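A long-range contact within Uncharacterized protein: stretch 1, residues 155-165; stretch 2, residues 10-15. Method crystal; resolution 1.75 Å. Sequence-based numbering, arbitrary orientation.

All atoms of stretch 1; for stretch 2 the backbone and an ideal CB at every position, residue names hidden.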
# COMPACT_ATOMS: atom_id res chain seq x y z
N ALA B 155 -6.76 -28.22 17.35
CA ALA B 155 -7.87 -29.10 17.70
C ALA B 155 -8.96 -28.35 18.46
O ALA B 155 -8.68 -27.43 19.22
CB ALA B 155 -7.37 -30.29 18.51
N GLY B 156 -10.21 -28.75 18.24
CA GLY B 156 -11.33 -28.17 18.95
C GLY B 156 -12.35 -27.57 18.01
O GLY B 156 -12.15 -27.52 16.79
N ASP B 157 -13.46 -27.12 18.57
CA ASP B 157 -14.50 -26.50 17.76
C ASP B 157 -15.09 -25.31 18.50
O ASP B 157 -16.24 -24.92 18.25
CB ASP B 157 -15.58 -27.51 17.40
CG ASP B 157 -16.13 -28.24 18.61
OD1 ASP B 157 -15.92 -27.76 19.74
OD2 ASP B 157 -16.78 -29.30 18.42
N SER B 158 -14.32 -24.75 19.41
CA SER B 158 -14.71 -23.52 20.09
C SER B 158 -14.41 -22.36 19.16
O SER B 158 -13.37 -22.35 18.49
CB SER B 158 -13.93 -23.36 21.39
OG SER B 158 -14.17 -24.45 22.26
N PHE B 159 -15.30 -21.39 19.11
CA PHE B 159 -15.11 -20.28 18.18
C PHE B 159 -13.81 -19.52 18.44
O PHE B 159 -13.44 -19.25 19.58
CB PHE B 159 -16.28 -19.31 18.21
CG PHE B 159 -16.11 -18.17 17.25
CD1 PHE B 159 -16.37 -18.36 15.91
CD2 PHE B 159 -15.62 -16.95 17.68
CE1 PHE B 159 -16.17 -17.33 15.00
CE2 PHE B 159 -15.43 -15.92 16.79
CZ PHE B 159 -15.71 -16.11 15.44
N GLN B 160 -13.11 -19.18 17.36
CA GLN B 160 -11.97 -18.28 17.40
C GLN B 160 -11.93 -17.59 16.04
O GLN B 160 -12.45 -18.14 15.07
CB GLN B 160 -10.67 -19.05 17.63
CG GLN B 160 -10.48 -20.17 16.62
CD GLN B 160 -9.23 -20.99 16.86
OE1 GLN B 160 -8.64 -20.94 17.94
NE2 GLN B 160 -8.82 -21.74 15.85
N VAL B 161 -11.34 -16.40 15.97
CA VAL B 161 -11.16 -15.76 14.66
C VAL B 161 -10.04 -16.51 13.92
O VAL B 161 -8.92 -16.62 14.42
CB VAL B 161 -10.79 -14.28 14.78
CG1 VAL B 161 -10.35 -13.73 13.43
CG2 VAL B 161 -11.95 -13.47 15.35
N GLU B 162 -10.37 -17.01 12.73
CA GLU B 162 -9.45 -17.86 11.98
C GLU B 162 -9.68 -17.64 10.49
O GLU B 162 -10.79 -17.37 10.05
CB GLU B 162 -9.64 -19.35 12.36
CG GLU B 162 -11.03 -19.89 12.12
CD GLU B 162 -11.19 -21.34 12.55
OE1 GLU B 162 -10.52 -21.75 13.53
OE2 GLU B 162 -11.97 -22.07 11.90
N ARG B 163 -8.61 -17.76 9.71
CA ARG B 163 -8.67 -17.43 8.30
C ARG B 163 -7.55 -18.15 7.59
O ARG B 163 -6.49 -18.39 8.18
CB ARG B 163 -8.52 -15.90 8.13
CG ARG B 163 -8.25 -15.43 6.69
CD ARG B 163 -8.46 -13.92 6.54
NE ARG B 163 -7.52 -13.10 7.31
CZ ARG B 163 -6.36 -12.66 6.84
NH1 ARG B 163 -5.97 -12.98 5.60
NH2 ARG B 163 -5.58 -11.90 7.59
N PHE B 164 -7.79 -18.51 6.34
CA PHE B 164 -6.71 -18.95 5.46
C PHE B 164 -6.83 -18.33 4.09
O PHE B 164 -7.88 -17.82 3.69
CB PHE B 164 -6.65 -20.49 5.36
CG PHE B 164 -7.81 -21.12 4.62
CD1 PHE B 164 -7.86 -21.12 3.24
CD2 PHE B 164 -8.84 -21.73 5.32
CE1 PHE B 164 -8.93 -21.70 2.56
CE2 PHE B 164 -9.90 -22.34 4.65
CZ PHE B 164 -9.95 -22.33 3.27
N GLY B 165 -5.73 -18.36 3.36
CA GLY B 165 -5.75 -18.01 1.96
C GLY B 165 -4.77 -18.92 1.26
O GLY B 165 -3.64 -19.10 1.73
N UNK B 10 -6.44 -30.34 2.93
CA UNK B 10 -7.11 -29.73 4.07
C UNK B 10 -6.60 -28.31 4.23
O UNK B 10 -5.40 -28.09 4.34
CB UNK B 10 -6.88 -30.54 5.35
N UNK B 11 -7.52 -27.35 4.24
CA UNK B 11 -7.19 -25.96 4.55
C UNK B 11 -8.19 -25.46 5.59
O UNK B 11 -9.40 -25.45 5.34
CB UNK B 11 -7.21 -25.09 3.29
N UNK B 12 -7.71 -25.10 6.77
CA UNK B 12 -8.61 -24.62 7.81
C UNK B 12 -9.64 -25.69 8.13
O UNK B 12 -9.27 -26.83 8.42
CB UNK B 12 -9.30 -23.32 7.38
N UNK B 13 -10.93 -25.34 8.04
CA UNK B 13 -12.00 -26.29 8.35
C UNK B 13 -12.45 -27.05 7.12
O UNK B 13 -13.36 -27.88 7.20
CB UNK B 13 -13.19 -25.56 8.97
N UNK B 14 -11.82 -26.78 5.98
CA UNK B 14 -12.34 -27.24 4.70
C UNK B 14 -11.45 -28.23 3.94
O UNK B 14 -10.27 -28.37 4.25
CB UNK B 14 -12.59 -26.02 3.81
N UNK B 15 -12.04 -28.89 2.96
CA UNK B 15 -11.31 -29.72 2.00
C UNK B 15 -11.55 -29.19 0.59
O UNK B 15 -12.60 -28.61 0.31
CB UNK B 15 -11.74 -31.19 2.11

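Position 10 is out of reach of stretch 1: no atom of that stretch comes within 5.5 Å of its ideal CB, so the contact sets no preference. The deposited residue is Cys10.

At position 11 CA-to-CB points toward stretch 1, and the ideal CB lies 3.9 Å from Phe164 CE1. The CB therefore meets an aromatic surface. Many side chains with a CB would fit, apolar ones most naturally, provided the remainder turns aside. The residue is Phe11. Its CB sits 3.8 Å from the centroid of the Phe164 ring and 10° off the ring normal, a CH-pi contact over one face, while the end of the side chain leads away (chi1 -61°, m). Among its side-chain atoms CB makes the closest approach to Phe164, and the rings do not stack; Phe11 O also lies 3.2 Å from Phe164 CE2.

Position 12 is the most restrictive. Phi/psi of 58/-125 by themselves favour glycine, and an ideal CB would fall 2.6 Å from Phe164 CD2, a clash. Both arguments lead to Gly12. Its CA approaches Phe164 CD2 to 3.8 Å, and it occupies the second place of a type II' turn running from Phe11 to position 14, where a positive phi is expected.

At position 13 CA-to-CB points sideways, with the ideal CB 4.7 Å from Glu162 OE2. Earlier in stretch 1, 8.1 Å from the ideal CB of position 13, lies the carbonyl Gly156 O. A carboxylate and a carbonyl call for a donor, preferably cationic; lysine or arginine would suit the charge, but several acceptors at different places favour a long, branched donor. The residue is Arg13. Arg13 NE donates to Glu162 OE2 (2.7 Å, 154°) and Arg13 NH2 to Glu162 OE1 (3.0 Å, 169°), a two-pronged salt bridge; Arg13 NH1 donates to Gly156 O (2.9 Å, 168°). Gln160 NE2 donates to Glu162 OE1 (2.9 Å), helping to hold the carboxylate. A water accepts from Arg13 NH2 (2.9 Å) and donates to Ser158 O (2.8 Å).

At position 14 CA-to-CB again points toward stretch 1, the ideal CB 4.6 Å from Phe164 CZ. With a hydrocarbon ring nearby, aliphatic or aromatic side chains would suit. Phe14 is found, its CD2 4.5 Å from Phe164 CE2, near the plane of the Phe164 ring at its edge. Its backbone closes the turn: Phe14 N to Phe11 O is 2.8 Å and Phe11 N to Phe14 O 2.9 Å.

Position 15 is out of reach, and stretch 1 does not discriminate there; the residue is Leu15.

Stretch 2, residues 10-15: CFGRFL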
# COMPACT_ATOMS: atom_id res chain seq x y z
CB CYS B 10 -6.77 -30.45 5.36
SG CYS B 10 -7.22 -32.18 5.42
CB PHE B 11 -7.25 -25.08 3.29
CG PHE B 11 -6.29 -25.50 2.20
CD1 PHE B 11 -4.92 -25.54 2.43
CD2 PHE B 11 -6.77 -25.81 0.94
CE1 PHE B 11 -4.04 -25.92 1.42
CE2 PHE B 11 -5.90 -26.19 -0.09
CZ PHE B 11 -4.53 -26.24 0.16
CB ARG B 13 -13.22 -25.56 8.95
CG ARG B 13 -12.92 -24.68 10.15
CD ARG B 13 -12.80 -25.47 11.46
NE ARG B 13 -12.18 -24.67 12.53
CZ ARG B 13 -12.05 -25.08 13.79
NH1 ARG B 13 -12.53 -26.26 14.16
NH2 ARG B 13 -11.46 -24.30 14.69
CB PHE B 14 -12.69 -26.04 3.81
CG PHE B 14 -13.90 -25.28 4.29
CD1 PHE B 14 -15.15 -25.50 3.71
CD2 PHE B 14 -13.81 -24.41 5.36
CE1 PHE B 14 -16.27 -24.84 4.17
CE2 PHE B 14 -14.93 -23.74 5.84
CZ PHE B 14 -16.16 -23.96 5.24
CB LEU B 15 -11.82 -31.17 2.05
CG LEU B 15 -11.79 -31.92 3.38
CD1 LEU B 15 -12.48 -33.28 3.22
CD2 LEU B 15 -10.37 -32.09 3.86
O HOH W 1 -11.59 -24.28 17.61
O HOH W 2 -9.37 -24.84 17.11
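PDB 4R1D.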